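Local atomic coordinates of cytochrome P450 CYP260B1 (Sorangium cellulosum, PDB entry 5HIW), a protein that belongs to the cytochrome P450 family of haem-thiolate proteins and holds a protoporphyrin IX with its iron in a mainly helical fold. Residues Pro93-Arg98 against Leu200-Arg205; Ala102-Val107 against Ile129-Gly134; Arg110-Leu115 against Leu356-Ala361; Ala238-Ala243 against Val350-Leu355; Phe372-Ala375 against Ala381-Pro384. All coordinates share one frame; numbering follows the deposited sequence. Where two conformers were deposited one is given.

Contact 1. Residues Pro93-Arg98 against Leu200-Arg205; sequences PRVISR and LGEIAR
Glu202 reaches across to Arg94 and Arg98, and the three side chains form a salt-bridge network between two helices. Segment 93-98 is the start of helix 93-113, which corresponds to helix D of the P450 fold. Segment 200-205 lies on helix 199-209, probably helix H. The two run nearly antiparallel, at 155°, with axes 12.4 Å apart. Long side chains bridge that spacing.

Glu202 meets two longer arginine side chains part-way. Its chain bends at chi2 (-94°), and CB and CG carry the carboxylate toward the arginines. CD arrives between them, 3.8 Å from Arg94 NH1. OE1 takes the N-H of Arg94 NH2 at 3.1 Å and also passes Val95 CG2 at 4.1 Å. OE2 takes Arg94 NH1 at 3.2 Å.

Arg94 thus grips the carboxylate end-on, one nitrogen to each oxygen. Both bonds are nearly straight and lie in the guanidinium plane. They meet the syn sides of the oxygens, but from well out of the carboxylate plane, since the two flat groups are tilted by 28°. Val95 CG2 lies against one face of the Arg94 guanidinium, toward its rim.

Two arginines beside one buried carboxylate would probably keep it ionised. Leu200 and Ile203, on the same helix as Glu202, pack on helix 218-229. The second arginine holds less well. Arg98 NH1 stands 2.6 Å from Glu202 OE2, but the bond is weak, and its placing is doubtful because Arg98 NH1 is also crowded to 2.8 Å from Arg94 NH1.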
# COMPACT_ATOMS: atom_id res chain seq x y z
N PRO A 93 -0.91 -18.78 2.59
CA PRO A 93 -1.36 -18.72 3.98
C PRO A 93 -0.42 -19.41 4.96
O PRO A 93 -0.16 -18.93 6.04
CB PRO A 93 -2.76 -19.36 3.94
CG PRO A 93 -3.24 -18.96 2.59
CD PRO A 93 -2.04 -19.09 1.68
N ARG A 94 0.12 -20.54 4.59
CA ARG A 94 1.15 -21.15 5.45
C ARG A 94 2.32 -20.18 5.75
O ARG A 94 2.80 -20.14 6.88
CB ARG A 94 1.72 -22.35 4.70
CG ARG A 94 2.87 -23.00 5.47
CD ARG A 94 3.57 -24.04 4.57
NE ARG A 94 4.26 -23.53 3.36
CZ ARG A 94 5.42 -22.86 3.34
NH1 ARG A 94 6.04 -22.52 4.44
NH2 ARG A 94 5.96 -22.51 2.17
N VAL A 95 2.79 -19.45 4.73
CA VAL A 95 3.97 -18.56 4.90
C VAL A 95 3.58 -17.38 5.80
O VAL A 95 4.33 -16.97 6.73
CB VAL A 95 4.49 -18.06 3.53
CG1 VAL A 95 5.59 -17.03 3.77
CG2 VAL A 95 5.03 -19.20 2.66
N ILE A 96 2.38 -16.85 5.53
CA ILE A 96 1.87 -15.73 6.27
C ILE A 96 1.82 -16.10 7.72
O ILE A 96 2.25 -15.36 8.55
CB ILE A 96 0.55 -15.17 5.71
CG1 ILE A 96 0.63 -14.74 4.26
CG2 ILE A 96 -0.02 -14.17 6.68
CD1 ILE A 96 1.51 -13.54 4.05
N SER A 97 1.26 -17.26 8.09
CA SER A 97 1.16 -17.60 9.49
C SER A 97 2.55 -17.84 10.09
O SER A 97 2.81 -17.45 11.23
CB SER A 97 0.35 -18.93 9.63
OG SER A 97 0.42 -19.40 10.93
N ARG A 98 3.43 -18.43 9.29
CA ARG A 98 4.80 -18.67 9.78
C ARG A 98 5.46 -17.39 10.23
O ARG A 98 6.08 -17.35 11.31
CB ARG A 98 5.68 -19.26 8.67
CG ARG A 98 7.13 -19.49 9.15
CD ARG A 98 7.87 -20.40 8.14
NE ARG A 98 7.04 -21.61 8.09
CZ ARG A 98 7.12 -22.62 7.23
NH1 ARG A 98 8.09 -22.67 6.29
NH2 ARG A 98 6.22 -23.62 7.34
N LEU A 200 13.41 -14.54 2.96
CA LEU A 200 14.33 -14.45 1.82
C LEU A 200 14.74 -15.89 1.62
O LEU A 200 14.89 -16.36 0.49
CB LEU A 200 15.55 -13.52 2.06
CG LEU A 200 16.52 -13.57 0.88
CD1 LEU A 200 17.30 -12.25 0.79
CD2 LEU A 200 17.51 -14.74 1.06
N GLY A 201 14.91 -16.61 2.68
CA GLY A 201 15.12 -18.10 2.53
C GLY A 201 14.07 -18.94 1.79
O GLY A 201 14.43 -19.77 0.95
N GLU A 202 12.79 -18.72 2.06
CA GLU A 202 11.70 -19.37 1.31
C GLU A 202 11.77 -18.93 -0.16
O GLU A 202 11.43 -19.69 -1.07
CB GLU A 202 10.28 -18.94 1.78
CG GLU A 202 9.87 -19.29 3.22
CD GLU A 202 9.10 -20.59 3.31
OE1 GLU A 202 8.66 -21.07 2.23
OE2 GLU A 202 8.91 -21.06 4.46
N ILE A 203 12.17 -17.70 -0.43
CA ILE A 203 12.17 -17.22 -1.83
C ILE A 203 13.28 -17.96 -2.59
O ILE A 203 13.10 -18.42 -3.73
CB ILE A 203 12.40 -15.70 -1.91
CG1 ILE A 203 11.13 -14.94 -1.59
CG2 ILE A 203 12.80 -15.28 -3.28
CD1 ILE A 203 11.41 -13.56 -1.00
N ALA A 204 14.44 -18.09 -1.95
CA ALA A 204 15.57 -18.72 -2.64
C ALA A 204 15.18 -20.13 -3.02
O ALA A 204 15.41 -20.57 -4.14
CB ALA A 204 16.82 -18.65 -1.80
N ARG A 205 14.50 -20.81 -2.13
CA ARG A 205 13.96 -22.14 -2.40
C ARG A 205 12.81 -22.24 -3.41
O ARG A 205 12.77 -23.18 -4.23
CB ARG A 205 13.72 -22.89 -1.05
CG ARG A 205 15.09 -23.20 -0.39
CD ARG A 205 15.13 -23.81 1.02
NE ARG A 205 14.37 -23.05 2.03
CZ ARG A 205 13.05 -23.17 2.28
NH1 ARG A 205 12.26 -24.03 1.60
NH2 ARG A 205 12.50 -22.41 3.24

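Contact 2. Residues Ala102-Val107 against Ile129-Gly134; sequences ATVTPV and ISMPMG
Gly134 N donates to Ser130 O at 3.0 Å, a helical bond that holds Gly134 where Val107 lies against it. The CA atoms of Val107 and Gly134, 5.9 Å apart, are the closest pair across the two segments. Gly134 has no side chain, so Val107 rests directly on bare backbone. Its CG2 meets Gly134 C at 3.8 Å. Its other methyl, CG1, is anti to the backbone N (chi1 167°) and settles by Met131 O at 3.9 Å. One valine therefore straddles a turn of the opposite helix.

Met131 adds the second point of touch. Its chain bends the same way at all three torsions, and this swings the thioether round toward helix 93-113. SD comes to 4.3 Å from Val107 CG1. The terminal CE reaches Val104 CG1 at 4.1 Å, the two side chains meeting at about a right angle.

The helices run in roughly opposite directions, 137° apart. This matches helices D and E of the P450 core bundle, where E is the antiparallel member. Helix 102-107 is irregular here: it has a wider pi-type turn at 102-104 and a kink at Pro106, whose N has no hydrogen to give. Met131 also touches Leu237 of helix 232-245, and Val104 touches Met346 of helix 341-358.

Methyls, a thioether and the backbone of Met131 and Gly134 make up the interface. With no directional bond between the segments, the contact itself probably relies on shape and dispersion.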
# COMPACT_ATOMS: atom_id res chain seq x y z
N ALA A 102 6.92 -15.86 13.65
CA ALA A 102 8.40 -15.71 13.73
C ALA A 102 8.85 -14.27 13.60
O ALA A 102 9.89 -13.91 14.15
CB ALA A 102 9.05 -16.53 12.62
N THR A 103 8.10 -13.41 12.91
CA THR A 103 8.61 -12.06 12.63
C THR A 103 7.72 -10.92 13.00
O THR A 103 8.14 -10.02 13.68
CB THR A 103 8.95 -11.90 11.14
OG1 THR A 103 10.09 -12.73 10.81
CG2 THR A 103 9.29 -10.51 10.80
N VAL A 104 6.48 -10.90 12.54
CA VAL A 104 5.64 -9.72 12.75
C VAL A 104 5.24 -9.55 14.21
O VAL A 104 5.31 -8.45 14.71
CB VAL A 104 4.46 -9.74 11.77
CG1 VAL A 104 3.54 -8.53 11.97
CG2 VAL A 104 4.94 -9.83 10.32
N THR A 105 4.88 -10.61 14.95
CA THR A 105 4.49 -10.48 16.34
C THR A 105 5.65 -9.95 17.21
O THR A 105 5.47 -9.00 17.98
CB THR A 105 3.85 -11.78 16.89
OG1 THR A 105 2.71 -12.06 16.10
CG2 THR A 105 3.40 -11.68 18.39
N PRO A 106 6.85 -10.54 17.07
CA PRO A 106 7.98 -10.03 17.82
C PRO A 106 8.27 -8.57 17.53
O PRO A 106 8.42 -7.78 18.50
CB PRO A 106 9.14 -10.91 17.37
CG PRO A 106 8.52 -12.14 17.01
CD PRO A 106 7.17 -11.81 16.44
N VAL A 107 8.21 -8.19 16.27
CA VAL A 107 8.43 -6.78 15.90
C VAL A 107 7.36 -5.89 16.49
O VAL A 107 7.64 -4.86 17.10
CB VAL A 107 8.38 -6.56 14.38
CG1 VAL A 107 8.29 -5.10 14.03
CG2 VAL A 107 9.56 -7.18 13.70
N ILE A 129 5.16 3.81 10.76
CA ILE A 129 6.45 3.75 10.10
C ILE A 129 7.24 2.57 10.74
O ILE A 129 7.95 1.88 10.07
CB ILE A 129 7.28 5.10 10.33
CG1 ILE A 129 6.79 6.26 9.47
CG2 ILE A 129 8.75 4.88 10.05
CD1 ILE A 129 6.93 6.06 8.01
N SER A 130 7.24 2.53 12.04
CA SER A 130 8.08 1.61 12.88
C SER A 130 7.86 0.16 12.56
O SER A 130 8.81 -0.70 12.50
CB SER A 130 7.67 1.71 14.35
OG SER A 130 7.98 2.94 14.84
N MET A 131 6.60 -0.17 12.27
CA MET A 131 6.23 -1.55 11.87
C MET A 131 6.99 -2.07 10.63
O MET A 131 7.75 -3.05 10.73
CB MET A 131 4.68 -1.70 11.71
CG MET A 131 3.96 -1.77 13.01
SD MET A 131 4.42 -3.25 13.96
CE MET A 131 3.89 -4.50 12.78
N PRO A 132 6.82 -1.45 9.47
CA PRO A 132 7.58 -1.90 8.33
C PRO A 132 9.10 -1.71 8.41
O PRO A 132 9.84 -2.51 7.84
CB PRO A 132 6.99 -1.12 7.17
CG PRO A 132 6.32 0.01 7.80
CD PRO A 132 5.79 -0.48 9.07
N MET A 133 9.59 -0.72 9.19
CA MET A 133 11.02 -0.63 9.41
C MET A 133 11.57 -1.88 10.11
O MET A 133 12.58 -2.42 9.63
CB MET A 133 11.40 0.61 10.24
CG MET A 133 11.23 1.88 9.42
SD MET A 133 11.82 3.36 10.33
CE MET A 133 13.58 3.09 10.22
N GLY A 134 10.91 -2.36 11.17
CA GLY A 134 11.29 -3.60 11.81
C GLY A 134 10.99 -4.86 11.01
O GLY A 134 11.81 -5.83 10.90

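Contact 3. Residues Arg110-Leu115 against Leu356-Ala361; sequences RVVERL and LERFPA
Arg358 meets Val112 through the base of its side chain. CB and CG both lie 3.8 Å from Val112 CG1. CG also sits over one face of the Phe359 ring, toward its rim. The chain then turns at chi2 (71°) and carries the guanidinium away from Val112. Arg358 NE stays 5.5 Å from Glu113 OE1, so the charges may attract weakly but do not pair in this conformer of Glu113.

Phe359 follows and is the first residue to leave helical angles. The contact thus joins the ends of two helices, 93-113 and 341-358, which correspond to helices D and L of the P450 fold. Just past the helix end, CG of Phe359 lies beside its own backbone N (chi1 -65°), and the ring extends to the other segment. CE2 is 4.1 Å from Val112 CG1, which approaches the ring obliquely. CZ reaches further, to Leu115 CB at 3.7 Å and to Leu115 O at 3.6 Å. The carbonyl also comes obliquely to the ring. Leu391 touches the ring as well. Leu115 packs further on Leu123 of helix 123-128.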
# COMPACT_ATOMS: atom_id res chain seq x y z
N ARG A 110 7.86 -5.24 20.12
CA ARG A 110 8.96 -4.32 20.38
C ARG A 110 8.45 -2.87 20.15
O ARG A 110 8.71 -1.94 20.92
CB ARG A 110 10.13 -4.68 19.45
CG ARG A 110 11.43 -3.88 19.58
CD ARG A 110 12.53 -4.36 18.61
NE ARG A 110 12.39 -5.77 18.18
CZ ARG A 110 12.26 -6.17 16.91
NH1 ARG A 110 12.30 -5.29 15.91
NH2 ARG A 110 12.10 -7.46 16.62
N VAL A 111 7.73 -2.70 19.05
CA VAL A 111 7.23 -1.38 18.66
C VAL A 111 6.28 -0.85 19.74
O VAL A 111 6.37 0.32 20.18
CB VAL A 111 6.58 -1.44 17.24
CG1 VAL A 111 5.79 -0.17 16.96
CG2 VAL A 111 7.60 -1.62 16.17
N VAL A 112 5.37 -1.70 20.22
CA VAL A 112 4.38 -1.31 21.17
C VAL A 112 5.03 -1.05 22.55
O VAL A 112 4.69 -0.07 23.24
CB VAL A 112 3.31 -2.40 21.29
CG1 VAL A 112 2.47 -2.21 22.53
CG2 VAL A 112 2.43 -2.42 20.05
N GLU A 113 5.98 -1.92 22.93
CA GLU A 113 6.75 -1.80 24.17
C GLU A 113 7.36 -0.41 24.33
O GLU A 113 7.39 0.16 25.43
CB GLU A 113 7.88 -2.86 24.22
CG GLU A 113 8.84 -2.74 25.40
CD GLU A 113 8.12 -2.96 26.70
OE1 GLU A 113 7.23 -3.82 26.66
OE2 GLU A 113 8.41 -2.30 27.74
N ARG A 114 7.86 0.14 23.22
CA ARG A 114 8.49 1.46 23.25
C ARG A 114 7.52 2.51 23.68
O ARG A 114 7.97 3.55 24.12
CB ARG A 114 9.08 1.89 21.90
CG ARG A 114 10.30 1.08 21.41
CD ARG A 114 10.66 1.35 19.94
NE ARG A 114 11.59 0.33 19.48
CZ ARG A 114 11.61 -0.25 18.26
NH1 ARG A 114 10.79 0.11 17.27
NH2 ARG A 114 12.53 -1.19 18.04
N LEU A 115 6.20 2.31 23.52
CA LEU A 115 5.26 3.37 23.84
C LEU A 115 4.78 3.32 25.27
O LEU A 115 4.04 4.22 25.73
CB LEU A 115 4.05 3.34 22.90
CG LEU A 115 4.33 3.56 21.39
CD1 LEU A 115 3.00 3.57 20.59
CD2 LEU A 115 5.08 4.87 21.19
N LEU A 356 -3.84 -2.14 20.66
CA LEU A 356 -5.19 -1.96 21.31
C LEU A 356 -5.19 -2.64 22.65
O LEU A 356 -5.64 -2.05 23.64
CB LEU A 356 -6.38 -2.48 20.45
CG LEU A 356 -6.68 -1.69 19.18
CD1 LEU A 356 -7.85 -2.39 18.49
CD2 LEU A 356 -7.00 -0.22 19.39
N GLU A 357 -4.63 -3.84 22.73
CA GLU A 357 -4.75 -4.57 23.97
C GLU A 357 -3.84 -3.95 25.03
O GLU A 357 -4.10 -4.07 26.22
CB GLU A 357 -4.47 -6.05 23.80
CG GLU A 357 -3.06 -6.45 24.15
CD GLU A 357 -2.90 -7.94 24.38
OE1 GLU A 357 -2.03 -8.55 23.71
OE2 GLU A 357 -3.66 -8.46 25.24
N ARG A 358 -2.75 -3.33 24.60
CA ARG A 358 -1.80 -2.72 25.52
C ARG A 358 -2.25 -1.34 26.04
O ARG A 358 -1.86 -0.95 27.12
CB ARG A 358 -0.45 -2.58 24.86
CG ARG A 358 0.67 -2.18 25.83
CD ARG A 358 0.98 -3.34 26.77
NE ARG A 358 1.92 -2.98 27.82
CZ ARG A 358 1.65 -2.17 28.86
NH1 ARG A 358 0.45 -1.61 29.03
NH2 ARG A 358 2.61 -1.92 29.76
N PHE A 359 -3.03 -0.62 25.26
CA PHE A 359 -3.44 0.72 25.62
C PHE A 359 -4.95 0.78 25.65
O PHE A 359 -5.60 1.32 24.75
CB PHE A 359 -2.83 1.73 24.65
CG PHE A 359 -1.33 1.77 24.75
CD1 PHE A 359 -0.73 2.34 25.87
CD2 PHE A 359 -0.52 1.25 23.76
CE1 PHE A 359 0.64 2.37 25.99
CE2 PHE A 359 0.84 1.25 23.90
CZ PHE A 359 1.42 1.82 25.01
N PRO A 360 -5.54 0.19 26.69
CA PRO A 360 -6.99 0.31 26.93
C PRO A 360 -7.52 1.75 26.70
O PRO A 360 -8.58 1.91 26.17
CB PRO A 360 -7.11 -0.07 28.41
CG PRO A 360 -6.00 -1.02 28.64
CD PRO A 360 -4.87 -0.65 27.70
N ALA A 361 -6.77 2.80 27.04
CA ALA A 361 -7.30 4.17 26.94
C ALA A 361 -7.04 4.89 25.64
O ALA A 361 -7.32 6.08 25.52
CB ALA A 361 -6.73 5.02 28.10

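Contact 4. Residues Ala238-Ala243 against Val350-Leu355; sequences ANLLVA and VGVSLL
Leu240 (chi1 173°) and Leu355 both set CG anti to the backbone N, while Leu241 turns CG beside its N (chi1 -75°). These torsions bring Leu240 and Leu241 to Val352, and Leu355 to Leu241.

Leu240 and Val352 reach toward each other tip to tip. Leu240 CD2 stands only 3.5 Å from Val352 CG2, closer than usual van der Waals contact, so packing is tight here. Leu241 instead slides past Val352, with its CD2 at 4.2 Å from the same CG2 methyl. That single methyl of Val352 is thus shared by two leucines in a row. The CD2 of Leu241 also meets Leu355 CD2 at 3.7 Å, where the side chains cross at about a right angle.

The helices run broadly parallel, crossing at -40° with axes 11.3 Å apart. Helices 232-245 and 341-358 correspond to the later part of the long central helix and to helix L, two parallel members of the P450 core bundle. Phe127 of helix 123-128 touches both Leu241 and Val352. Leu240 packs further on Ile265 of helix 261-271, and its side chain is about 10 Å from the bound haem.

All four contacting residues are buried and purely aliphatic. The join therefore probably rests on close-fitting methyl groups and the exclusion of water, with nothing polar between the segments to satisfy.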
# COMPACT_ATOMS: atom_id res chain seq x y z
N ALA A 238 -1.57 3.73 8.91
CA ALA A 238 -1.92 5.04 9.31
C ALA A 238 -3.45 5.21 9.21
O ALA A 238 -4.11 5.65 10.15
CB ALA A 238 -1.27 6.11 8.44
N ASN A 239 -4.04 4.83 8.09
CA ASN A 239 -5.48 5.09 7.93
C ASN A 239 -6.37 4.13 8.69
O ASN A 239 -7.48 4.48 9.05
CB ASN A 239 -5.80 5.06 6.47
CG ASN A 239 -5.16 6.20 5.69
OD1 ASN A 239 -4.44 7.04 6.23
ND2 ASN A 239 -5.48 6.27 4.45
N LEU A 240 -5.85 2.97 9.10
CA LEU A 240 -6.52 2.10 10.01
C LEU A 240 -6.59 2.74 11.36
O LEU A 240 -7.65 2.83 12.02
CB LEU A 240 -5.80 0.74 10.05
CG LEU A 240 -6.30 -0.25 11.07
CD1 LEU A 240 -7.78 -0.44 11.03
CD2 LEU A 240 -5.50 -1.58 11.04
N LEU A 241 -5.47 3.29 11.82
CA LEU A 241 -5.50 3.92 13.08
C LEU A 241 -6.45 5.15 13.04
O LEU A 241 -7.09 5.39 14.02
CB LEU A 241 -4.11 4.37 13.47
CG LEU A 241 -3.24 3.17 13.89
CD1 LEU A 241 -1.87 3.76 14.09
CD2 LEU A 241 -3.67 2.46 15.11
N VAL A 242 -6.45 5.90 11.96
CA VAL A 242 -7.36 7.05 11.82
C VAL A 242 -8.78 6.56 12.03
O VAL A 242 -9.54 7.12 12.87
CB VAL A 242 -7.20 7.77 10.49
CG1 VAL A 242 -8.37 8.76 10.18
CG2 VAL A 242 -5.87 8.55 10.42
N ALA A 243 -9.14 5.54 11.29
CA ALA A 243 -10.51 4.98 11.32
C ALA A 243 -10.85 4.53 12.67
O ALA A 243 -12.01 4.73 13.12
CB ALA A 243 -10.63 3.84 10.36
N VAL A 350 -2.08 -7.92 13.32
CA VAL A 350 -1.15 -8.20 14.39
C VAL A 350 -0.71 -6.96 15.15
O VAL A 350 -0.78 -6.90 16.39
CB VAL A 350 0.05 -8.93 13.89
CG1 VAL A 350 1.10 -9.06 14.99
CG2 VAL A 350 -0.36 -10.29 13.38
N GLY A 351 -0.24 -5.96 14.41
CA GLY A 351 0.16 -4.71 15.00
C GLY A 351 -0.92 -4.04 15.80
O GLY A 351 -0.68 -3.53 16.92
N VAL A 352 -2.08 -3.87 15.16
CA VAL A 352 -3.13 -3.11 15.78
C VAL A 352 -3.75 -3.82 16.95
O VAL A 352 -4.05 -3.18 17.97
CB VAL A 352 -4.13 -2.59 14.72
CG1 VAL A 352 -5.36 -2.06 15.38
CG2 VAL A 352 -3.49 -1.51 13.89
N SER A 353 -3.90 -5.14 16.87
CA SER A 353 -4.36 -5.92 18.02
C SER A 353 -3.45 -5.77 19.28
O SER A 353 -3.94 -5.56 20.38
CB SER A 353 -4.61 -7.39 17.67
OG SER A 353 -3.49 -8.06 17.15
N LEU A 354 -2.17 -5.76 19.06
CA LEU A 354 -1.23 -5.59 20.15
C LEU A 354 -1.25 -4.23 20.75
O LEU A 354 -1.11 -4.08 21.99
CB LEU A 354 0.15 -5.99 19.71
CG LEU A 354 0.30 -7.49 19.53
CD1 LEU A 354 1.64 -7.82 18.92
CD2 LEU A 354 0.10 -8.26 20.81
N LEU A 355 -1.41 -3.22 19.90
CA LEU A 355 -1.47 -1.81 20.35
C LEU A 355 -2.73 -1.61 21.17
O LEU A 355 -2.70 -1.00 22.27
CB LEU A 355 -1.51 -0.90 19.13
CG LEU A 355 -1.55 0.61 19.38
CD1 LEU A 355 -0.25 1.09 19.99
CD2 LEU A 355 -1.85 1.37 18.09

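Contact 5. Residues Phe372-Ala375 against Ala381-Pro384; sequences FSTA and AFGP
Ser373 and Gly383 form an antiparallel hydrogen-bonded pair, with Ser373 N giving to Gly383 O at 3.2 Å and Gly383 N to Ser373 O at 3.1 Å. The result is a small beta hairpin, which probably corresponds to sheet β4 of the P450 fold. Gly383 is almost fully extended, at backbone angles that suit a residue without a side chain.

Phe372 and Pro384 are the next, non-hydrogen-bonded pair and share a face of the sheet. Pro384 CA lies over one face of the Phe372 ring, and Pro384 CB is 3.6 Å from Phe372 CE2. CG of Phe382 is anti to the backbone N (chi1 173°), and the ring runs alongside Phe372 and Ser373. Phe382 CZ touches Phe372 CB at 3.8 Å, and Phe382 CD1 is 3.4 Å from Ser373 O. Thr374 CG2 comes to the edge of this ring, 4.1 Å from Phe382 CD1. The ring of Phe18 meets that of Phe382, their planes about 20° apart.

Thr374 OG1 is hydrogen-bonded to Phe8 O. At the bend after the first strand is an ST turn: Ser373 OG accepts from Ala375 N at 3.1 Å.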
# COMPACT_ATOMS: atom_id res chain seq x y z
N PHE A 372 -5.63 15.84 5.90
CA PHE A 372 -5.73 14.74 4.90
C PHE A 372 -5.53 15.30 3.53
O PHE A 372 -6.17 16.30 3.14
CB PHE A 372 -7.07 14.00 5.00
CG PHE A 372 -7.23 13.31 6.33
CD1 PHE A 372 -7.60 14.01 7.44
CD2 PHE A 372 -6.88 11.97 6.48
CE1 PHE A 372 -7.69 13.42 8.65
CE2 PHE A 372 -6.94 11.38 7.70
CZ PHE A 372 -7.28 12.07 8.80
N SER A 373 -4.65 14.63 2.77
CA SER A 373 -4.36 15.02 1.40
C SER A 373 -3.84 13.82 0.63
O SER A 373 -3.64 12.72 1.21
CB SER A 373 -3.30 16.12 1.35
OG SER A 373 -2.05 15.60 1.54
N THR A 374 -3.62 14.04 -0.64
CA THR A 374 -3.06 13.01 -1.53
C THR A 374 -1.56 13.17 -1.70
O THR A 374 -0.93 12.42 -2.49
CB THR A 374 -3.69 13.00 -2.88
OG1 THR A 374 -3.55 14.29 -3.47
CG2 THR A 374 -5.15 12.69 -2.80
N ALA A 375 -0.97 14.11 -0.95
CA ALA A 375 0.47 14.11 -0.82
C ALA A 375 0.87 14.34 0.61
O ALA A 375 1.64 15.27 0.89
CB ALA A 375 1.10 15.15 -1.76
N ALA A 381 0.18 8.73 -1.52
CA ALA A 381 -0.83 7.98 -0.77
C ALA A 381 -1.95 8.94 -0.56
O ALA A 381 -1.76 10.13 -0.81
CB ALA A 381 -0.30 7.58 0.56
N PHE A 382 -3.06 8.45 -0.03
CA PHE A 382 -4.03 9.33 0.64
C PHE A 382 -3.99 9.12 2.13
O PHE A 382 -4.04 7.98 2.64
CB PHE A 382 -5.44 9.11 0.14
CG PHE A 382 -6.47 9.88 0.93
CD1 PHE A 382 -6.62 11.25 0.69
CD2 PHE A 382 -7.16 9.31 1.96
CE1 PHE A 382 -7.51 12.02 1.46
CE2 PHE A 382 -8.09 10.05 2.70
CZ PHE A 382 -8.24 11.43 2.44
N GLY A 383 -3.87 10.18 2.93
CA GLY A 383 -3.77 9.95 4.33
C GLY A 383 -3.49 11.24 5.15
O GLY A 383 -3.41 12.29 4.55
N PRO A 384 -3.29 11.08 6.44
CA PRO A 384 -3.08 12.17 7.40
C PRO A 384 -1.64 12.56 7.48
O PRO A 384 -0.74 11.75 7.24
CB PRO A 384 -3.54 11.57 8.73
CG PRO A 384 -3.17 10.17 8.65
CD PRO A 384 -3.44 9.81 7.19

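In the fold
Contacts 1, 2 and 3 follow one another along helix 93-113. Contacts 2, 3 and 4 touch one another. Ser130 CB meets Val111 CG1 at 3.7 Å, joining contacts 2 and 3. Val104 CG1 meets Val350 CG1 at 3.9 Å, joining 2 and 4, and Leu115 CD1 meets Leu355 CD1 at 4.1 Å, joining 3 and 4. Contact 5 ties on through Asn239, whose ND2 is 2.9 Å from Phe382 O, a probable hydrogen bond. Contacts 1 and 5 lie on opposite sides of the chain's centre, about 32 Å apart between centres. Both approach the haem: the side chain of Val95 is about 10 Å from it and that of Ala381 about 8 Å.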